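PDB 6G5O: cytochrome P450 from Zobellia galactanivorans, which belongs to the cytochrome P450 family and binds a haem, protoporphyrin IX containing iron. Local coordinates for residues I252-F264 with N309-F323. Residues are numbered along the deposited sequence; the frame is centred on the assembly and turned at random.
With HEM (protoporphyrin IX containing Fe), chain C.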
loop_
_atom_site.group_PDB
_atom_site.type_symbol
_atom_site.label_atom_id
_atom_site.label_comp_id
_atom_site.label_asym_id
_atom_site.label_seq_id
_atom_site.Cartn_x
_atom_site.Cartn_y
_atom_site.Cartn_z
ATOM N N ILE A 252 -13.138 -15.863 -9.761
ATOM C CA ILE A 252 -11.996 -15.127 -10.267
ATOM C C ILE A 252 -11.563 -13.920 -9.392
ATOM O O ILE A 252 -10.631 -13.205 -9.755
ATOM C CB ILE A 252 -12.208 -14.619 -11.708
ATOM C CG1 ILE A 252 -13.177 -13.454 -11.761
ATOM C CG2 ILE A 252 -12.574 -15.758 -12.687
ATOM C CD1 ILE A 252 -13.333 -12.886 -13.164
ATOM N N THR A 253 -12.238 -13.675 -8.285
ATOM C CA THR A 253 -12.050 -12.429 -7.561
ATOM C C THR A 253 -10.616 -12.293 -6.977
ATOM O O THR A 253 -10.014 -11.214 -7.055
ATOM C CB THR A 253 -13.111 -12.260 -6.436
ATOM O OG1 THR A 253 -14.434 -12.424 -6.952
ATOM C CG2 THR A 253 -13.038 -10.876 -5.854
ATOM N N GLY A 254 -10.076 -13.382 -6.424
ATOM C CA GLY A 254 -8.699 -13.409 -5.903
ATOM C C GLY A 254 -7.713 -12.911 -6.938
ATOM O O GLY A 254 -6.888 -12.014 -6.679
ATOM N N ARG A 255 -7.864 -13.458 -8.147
ATOM C CA ARG A 255 -6.968 -13.169 -9.241
ATOM C C ARG A 255 -7.133 -11.754 -9.734
ATOM O O ARG A 255 -6.147 -11.118 -10.092
ATOM C CB ARG A 255 -7.129 -14.202 -10.368
ATOM C CG ARG A 255 -6.317 -15.478 -10.078
ATOM C CD ARG A 255 -6.628 -16.583 -11.097
ATOM N NE ARG A 255 -7.975 -17.126 -10.921
ATOM C CZ ARG A 255 -8.740 -17.674 -11.879
ATOM N NH1 ARG A 255 -8.343 -17.752 -13.140
ATOM N NH2 ARG A 255 -9.923 -18.157 -11.566
ATOM N N ALA A 256 -8.377 -11.284 -9.777
ATOM C CA ALA A 256 -8.671 -9.886 -10.123
ATOM C C ALA A 256 -8.048 -8.934 -9.115
ATOM O O ALA A 256 -7.579 -7.893 -9.483
ATOM C CB ALA A 256 -10.161 -9.641 -10.161
ATOM N N VAL A 257 -8.049 -9.287 -7.845
ATOM C CA VAL A 257 -7.461 -8.380 -6.854
ATOM C C VAL A 257 -5.969 -8.274 -7.076
ATOM O O VAL A 257 -5.421 -7.167 -7.063
ATOM C CB VAL A 257 -7.812 -8.774 -5.387
ATOM C CG1 VAL A 257 -6.919 -8.035 -4.385
ATOM C CG2 VAL A 257 -9.271 -8.443 -5.086
ATOM N N GLU A 258 -5.317 -9.413 -7.323
ATOM C CA GLU A 258 -3.869 -9.416 -7.526
ATOM C C GLU A 258 -3.530 -8.683 -8.818
ATOM O O GLU A 258 -2.460 -8.063 -8.948
ATOM C CB GLU A 258 -3.291 -10.835 -7.587
ATOM C CG GLU A 258 -3.381 -11.601 -6.287
ATOM C CD GLU A 258 -2.810 -10.856 -5.064
ATOM O OE1 GLU A 258 -1.641 -10.399 -5.082
ATOM O OE2 GLU A 258 -3.550 -10.759 -4.054
ATOM N N GLU A 259 -4.415 -8.789 -9.806
ATOM C CA GLU A 259 -4.139 -8.133 -11.057
ATOM C C GLU A 259 -4.275 -6.620 -10.903
ATOM O O GLU A 259 -3.526 -5.856 -11.510
ATOM C CB GLU A 259 -5.068 -8.669 -12.174
ATOM C CG GLU A 259 -5.001 -7.905 -13.491
ATOM C CD GLU A 259 -3.712 -8.054 -14.229
ATOM O OE1 GLU A 259 -2.716 -8.569 -13.660
ATOM O OE2 GLU A 259 -3.687 -7.683 -15.418
ATOM N N MET A 260 -5.250 -6.189 -10.116
ATOM C CA MET A 260 -5.369 -4.785 -9.788
ATOM C C MET A 260 -4.162 -4.255 -8.984
ATOM O O MET A 260 -3.671 -3.185 -9.269
ATOM C CB MET A 260 -6.680 -4.547 -9.104
ATOM C CG MET A 260 -7.788 -4.591 -10.143
ATOM S SD MET A 260 -9.341 -4.071 -9.474
ATOM C CE MET A 260 -10.441 -4.721 -10.761
ATOM N N ILE A 261 -3.653 -5.015 -8.039
ATOM C CA ILE A 261 -2.451 -4.571 -7.356
ATOM C C ILE A 261 -1.272 -4.429 -8.312
ATOM O O ILE A 261 -0.507 -3.504 -8.207
ATOM C CB ILE A 261 -2.080 -5.495 -6.174
ATOM C CG1 ILE A 261 -3.165 -5.422 -5.084
ATOM C CG2 ILE A 261 -0.723 -5.121 -5.606
ATOM C CD1 ILE A 261 -3.508 -4.020 -4.630
ATOM N N ARG A 262 -1.107 -5.350 -9.230
ATOM C CA ARG A 262 -0.032 -5.274 -10.234
ATOM C C ARG A 262 -0.092 -3.984 -11.076
ATOM O O ARG A 262 0.889 -3.235 -11.221
ATOM C CB ARG A 262 -0.124 -6.467 -11.218
ATOM C CG ARG A 262 1.016 -6.531 -12.231
ATOM C CD ARG A 262 0.733 -7.511 -13.366
ATOM N NE ARG A 262 -0.391 -7.090 -14.220
ATOM C CZ ARG A 262 -0.276 -6.217 -15.207
ATOM N NH1 ARG A 262 0.903 -5.677 -15.479
ATOM N NH2 ARG A 262 -1.341 -5.866 -15.895
ATOM N N TYR A 263 -1.256 -3.799 -11.677
ATOM C CA TYR A 263 -1.460 -2.763 -12.622
ATOM C C TYR A 263 -1.452 -1.422 -11.929
ATOM O O TYR A 263 -0.775 -0.517 -12.392
ATOM C CB TYR A 263 -2.772 -2.942 -13.375
ATOM C CG TYR A 263 -3.026 -1.846 -14.382
ATOM C CD1 TYR A 263 -2.426 -1.866 -15.624
ATOM C CD2 TYR A 263 -3.922 -0.817 -14.103
ATOM C CE1 TYR A 263 -2.682 -0.862 -16.562
ATOM C CE2 TYR A 263 -4.199 0.186 -15.022
ATOM C CZ TYR A 263 -3.559 0.163 -16.250
ATOM O OH TYR A 263 -3.800 1.158 -17.161
ATOM N N PHE A 264 -2.197 -1.268 -10.836
ATOM C CA PHE A 264 -2.183 0.021 -10.114
ATOM C C PHE A 264 -0.919 0.314 -9.310
ATOM O O PHE A 264 -0.535 1.464 -9.172
ATOM C CB PHE A 264 -3.368 0.146 -9.223
ATOM C CG PHE A 264 -4.672 0.097 -9.954
ATOM C CD1 PHE A 264 -4.884 0.858 -11.082
ATOM C CD2 PHE A 264 -5.707 -0.656 -9.472
ATOM C CE1 PHE A 264 -6.093 0.830 -11.751
ATOM C CE2 PHE A 264 -6.915 -0.675 -10.150
ATOM C CZ PHE A 264 -7.094 0.035 -11.291
ATOM N N ASN A 309 0.032 -3.713 -20.149
ATOM C CA ASN A 309 -0.593 -2.412 -19.960
ATOM C C ASN A 309 -2.095 -2.513 -19.988
ATOM O O ASN A 309 -2.798 -1.527 -20.124
ATOM C CB ASN A 309 0.001 -1.374 -20.929
ATOM C CG ASN A 309 1.500 -1.168 -20.676
ATOM O OD1 ASN A 309 2.319 -1.182 -21.584
ATOM N ND2 ASN A 309 1.864 -1.059 -19.415
ATOM N N GLU A 310 -2.587 -3.724 -19.786
ATOM C CA GLU A 310 -4.002 -3.997 -19.648
ATOM C C GLU A 310 -4.223 -4.736 -18.328
ATOM O O GLU A 310 -3.303 -5.354 -17.769
ATOM C CB GLU A 310 -4.498 -4.940 -20.773
ATOM C CG GLU A 310 -4.770 -4.289 -22.122
ATOM C CD GLU A 310 -5.150 -5.294 -23.225
ATOM O OE1 GLU A 310 -4.897 -4.980 -24.419
ATOM O OE2 GLU A 310 -5.708 -6.384 -22.912
ATOM N N ILE A 311 -5.466 -4.677 -17.869
ATOM C CA ILE A 311 -5.923 -5.497 -16.796
ATOM C C ILE A 311 -6.522 -6.770 -17.401
ATOM O O ILE A 311 -7.568 -6.713 -18.053
ATOM C CB ILE A 311 -6.910 -4.720 -15.907
ATOM C CG1 ILE A 311 -6.079 -3.781 -14.991
ATOM C CG2 ILE A 311 -7.784 -5.666 -15.076
ATOM C CD1 ILE A 311 -6.889 -2.860 -14.093
ATOM N N VAL A 312 -5.838 -7.895 -17.190
ATOM C CA VAL A 312 -6.358 -9.210 -17.525
ATOM C C VAL A 312 -6.967 -9.782 -16.250
ATOM O O VAL A 312 -6.250 -10.294 -15.352
ATOM C CB VAL A 312 -5.250 -10.164 -18.035
ATOM C CG1 VAL A 312 -5.795 -11.581 -18.264
ATOM C CG2 VAL A 312 -4.607 -9.621 -19.291
ATOM N N LEU A 313 -8.289 -9.727 -16.193
ATOM C CA LEU A 313 -9.041 -9.888 -14.965
ATOM C C LEU A 313 -8.822 -11.209 -14.256
ATOM O O LEU A 313 -8.908 -11.273 -13.032
ATOM C CB LEU A 313 -10.538 -9.701 -15.263
ATOM C CG LEU A 313 -11.428 -9.300 -14.090
ATOM C CD1 LEU A 313 -10.965 -7.978 -13.490
ATOM C CD2 LEU A 313 -12.859 -9.122 -14.547
ATOM N N ASP A 314 -8.547 -12.258 -15.007
ATOM C CA ASP A 314 -8.392 -13.588 -14.411
ATOM C C ASP A 314 -6.956 -14.117 -14.526
ATOM O O ASP A 314 -6.736 -15.316 -14.511
ATOM C CB ASP A 314 -9.392 -14.566 -15.072
ATOM C CG ASP A 314 -9.223 -14.651 -16.638
ATOM O OD1 ASP A 314 -8.272 -14.041 -17.210
ATOM O OD2 ASP A 314 -10.066 -15.309 -17.307
ATOM N N ARG A 315 -5.978 -13.231 -14.635
ATOM C CA ARG A 315 -4.596 -13.656 -14.877
ATOM C C ARG A 315 -4.168 -14.683 -13.820
ATOM O O ARG A 315 -4.181 -14.372 -12.637
ATOM C CB ARG A 315 -3.668 -12.418 -14.827
ATOM C CG ARG A 315 -2.227 -12.645 -15.235
ATOM C CD ARG A 315 -1.346 -11.415 -14.971
ATOM N NE ARG A 315 -1.734 -10.231 -15.777
ATOM C CZ ARG A 315 -1.287 -9.953 -16.999
ATOM N NH1 ARG A 315 -0.473 -10.765 -17.622
ATOM N NH2 ARG A 315 -1.703 -8.851 -17.614
ATOM N N LYS A 316 -3.802 -15.895 -14.242
ATOM C CA LYS A 316 -3.265 -16.938 -13.339
ATOM C C LYS A 316 -1.772 -16.766 -13.099
ATOM O O LYS A 316 -1.264 -16.983 -11.974
ATOM C CB LYS A 316 -3.500 -18.373 -13.869
ATOM C CG LYS A 316 -4.967 -18.700 -14.109
ATOM C CD LYS A 316 -5.230 -20.120 -14.588
ATOM C CE LYS A 316 -5.123 -21.120 -13.445
ATOM N NZ LYS A 316 -5.673 -22.464 -13.819
ATOM N N VAL A 317 -1.055 -16.424 -14.152
ATOM C CA VAL A 317 0.400 -16.264 -14.024
ATOM C C VAL A 317 0.727 -14.806 -13.702
ATOM O O VAL A 317 0.779 -13.981 -14.600
ATOM C CB VAL A 317 1.169 -16.707 -15.305
ATOM C CG1 VAL A 317 2.673 -16.610 -15.085
ATOM C CG2 VAL A 317 0.796 -18.163 -15.677
ATOM N N ASN A 318 0.979 -14.497 -12.436
ATOM C CA ASN A 318 1.083 -13.088 -12.012
ATOM C C ASN A 318 2.067 -12.961 -10.869
ATOM O O ASN A 318 1.658 -12.760 -9.720
ATOM C CB ASN A 318 -0.328 -12.578 -11.604
ATOM C CG ASN A 318 -0.371 -11.106 -11.294
ATOM O OD1 ASN A 318 0.636 -10.406 -11.422
ATOM N ND2 ASN A 318 -1.531 -10.621 -10.883
ATOM N N PRO A 319 3.376 -13.059 -11.176
ATOM C CA PRO A 319 4.450 -12.882 -10.183
ATOM C C PRO A 319 4.743 -11.400 -9.905
ATOM O O PRO A 319 5.886 -10.992 -9.947
ATOM C CB PRO A 319 5.649 -13.568 -10.842
ATOM C CG PRO A 319 5.445 -13.300 -12.292
ATOM C CD PRO A 319 3.939 -13.298 -12.531
ATOM N N HIS A 320 3.695 -10.606 -9.619
ATOM C CA HIS A 320 3.879 -9.174 -9.409
ATOM C C HIS A 320 4.594 -8.845 -8.093
ATOM O O HIS A 320 4.620 -9.634 -7.159
ATOM C CB HIS A 320 2.536 -8.460 -9.455
ATOM C CG HIS A 320 1.703 -8.678 -8.246
ATOM N ND1 HIS A 320 1.854 -7.918 -7.102
ATOM C CD2 HIS A 320 0.703 -9.565 -7.993
ATOM C CE1 HIS A 320 0.988 -8.345 -6.190
ATOM N NE2 HIS A 320 0.271 -9.331 -6.707
ATOM N N VAL A 321 5.126 -7.646 -8.019
ATOM C CA VAL A 321 5.820 -7.184 -6.844
ATOM C C VAL A 321 5.153 -5.925 -6.249
ATOM O O VAL A 321 5.802 -5.153 -5.557
ATOM C CB VAL A 321 7.320 -6.939 -7.179
ATOM C CG1 VAL A 321 8.044 -8.242 -7.353
ATOM C CG2 VAL A 321 7.476 -6.126 -8.437
ATOM N N GLY A 322 3.858 -5.737 -6.521
ATOM C CA GLY A 322 3.037 -4.715 -5.876
ATOM C C GLY A 322 3.068 -4.675 -4.354
ATOM O O GLY A 322 2.960 -3.588 -3.792
ATOM N N PHE A 323 3.268 -5.836 -3.706
ATOM C CA PHE A 323 3.393 -5.977 -2.253
ATOM C C PHE A 323 4.846 -6.280 -1.877
ATOM O O PHE A 323 5.112 -6.869 -0.831
ATOM C CB PHE A 323 2.491 -7.111 -1.669
ATOM C CG PHE A 323 1.005 -6.822 -1.726
ATOM C CD1 PHE A 323 0.473 -5.714 -1.095
ATOM C CD2 PHE A 323 0.130 -7.666 -2.398
ATOM C CE1 PHE A 323 -0.881 -5.448 -1.154
ATOM C CE2 PHE A 323 -1.246 -7.410 -2.448
ATOM C CZ PHE A 323 -1.746 -6.296 -1.819
HETATM C CHA HEM C . 5.626 -3.203 3.193
HETATM C CHB HEM C . 2.776 -2.169 -0.567
HETATM C CHC HEM C . -1.048 -1.945 2.351
HETATM C CHD HEM C . 1.856 -2.351 6.135
HETATM C C1A HEM C . 5.169 -2.964 1.916
HETATM C C2A HEM C . 5.978 -2.981 0.743
HETATM C C3A HEM C . 5.176 -2.706 -0.275
HETATM C C4A HEM C . 3.866 -2.491 0.210
HETATM C CMA HEM C . 5.626 -2.649 -1.697
HETATM C CAA HEM C . 7.465 -3.306 0.604
HETATM C CBA HEM C . 8.295 -2.129 1.090
HETATM C CGA HEM C . 9.773 -2.451 1.062
HETATM O O1A HEM C . 10.533 -1.810 1.783
HETATM O O2A HEM C . 10.261 -3.351 0.355
HETATM C C1B HEM C . 1.489 -2.021 -0.093
HETATM C C2B HEM C . 0.388 -1.880 -0.963
HETATM C C3B HEM C . -0.719 -1.791 -0.152
HETATM C C4B HEM C . -0.203 -1.914 1.247
HETATM C CMB HEM C . 0.443 -1.782 -2.458
HETATM C CAB HEM C . -2.150 -1.680 -0.426
HETATM C CBB HEM C . -2.722 -1.826 -1.605
HETATM C C1C HEM C . -0.611 -2.040 3.646
HETATM C C2C HEM C . -1.406 -1.871 4.778
HETATM C C3C HEM C . -0.572 -1.929 5.867
HETATM C C4C HEM C . 0.732 -2.165 5.361
HETATM C CMC HEM C . -2.889 -1.673 4.814
HETATM C CAC HEM C . -0.926 -1.845 7.290
HETATM C CBC HEM C . -2.131 -1.663 7.820
HETATM C C1D HEM C . 3.115 -2.677 5.605
HETATM C C2D HEM C . 4.264 -2.994 6.472
HETATM C C3D HEM C . 5.312 -3.255 5.674
HETATM C C4D HEM C . 4.810 -3.040 4.312
HETATM C CMD HEM C . 4.209 -3.065 7.960
HETATM C CAD HEM C . 6.715 -3.637 6.112
HETATM C CBD HEM C . 7.033 -5.140 6.077
HETATM C CGD HEM C . 8.454 -5.409 6.611
HETATM O O1D HEM C . 9.294 -4.452 6.749
HETATM O O2D HEM C . 8.848 -6.580 6.939
HETATM N NA HEM C . 3.873 -2.613 1.575
HETATM N NB HEM C . 1.104 -2.025 1.184
HETATM N NC HEM C . 0.685 -2.188 3.994
HETATM N ND HEM C . 3.504 -2.731 4.341
HETATM FE FE HEM C . 2.378 -2.409 2.828
HETATM O O HOH W 1 -3.795 -12.439 -10.754
HETATM O O HOH W 2 2.779 -0.200 2.676
#
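E259 on helix 253-264 forms a salt-bridge network with R315 of loop 309-323 and R262 of its own helix. Its CG lies anti to the backbone N (chi1 172°), and a bend at chi2 brings the carboxylate to loop 309-323. Each arginine grips the carboxylate side-on, through NE and NH2. R315 NE and R262 NE reach E259 OE1 from opposite faces of its plane, at 2.9 Å and 2.8 Å. E259 OE2 takes R315 NH2 on its syn side and the backbone N of V312 on its anti side, the latter at 2.8 Å. R262 NH2 joins from above the plane. Several bonds thus fix the carboxylate's rotation. R262 NH1 bonds N299 O and P308 O, and R315 NH1 bonds E306 O.

E259 and R262 form the ExxR motif of the P450 K helix. With R315 of the meander they make the E-R-R triad, which ties the meander, the segment leading to the cysteine loop, to the K helix.

Nearer the haem, H320 NE2 donates to E258 OE1 at 2.7 Å. The bond is nearly straight (165°) and lies in the ring plane. E258 OE2 forms a salt bridge with R337. Toward the start of the helix the bonds are weaker or pass through water. N318 ND2 bonds E258 O weakly. It also donates to a water that bridges R255 O and R315 O. R255 NH1 makes a weak bond to D314 O.

Apolar contacts flank the polar ones. I311 CG1 sits over one face of the Y263 ring, 4.1 Å from its centroid. L313 CD1 meets A256 CB at 3.8 Å, and L313 CD2 meets I252 CD1. I261 CG2 lies over a face of F323, offset toward the rim, and I261 CD1 comes 3.8 Å from HEM CBB. G322 and F323 also line the haem pocket.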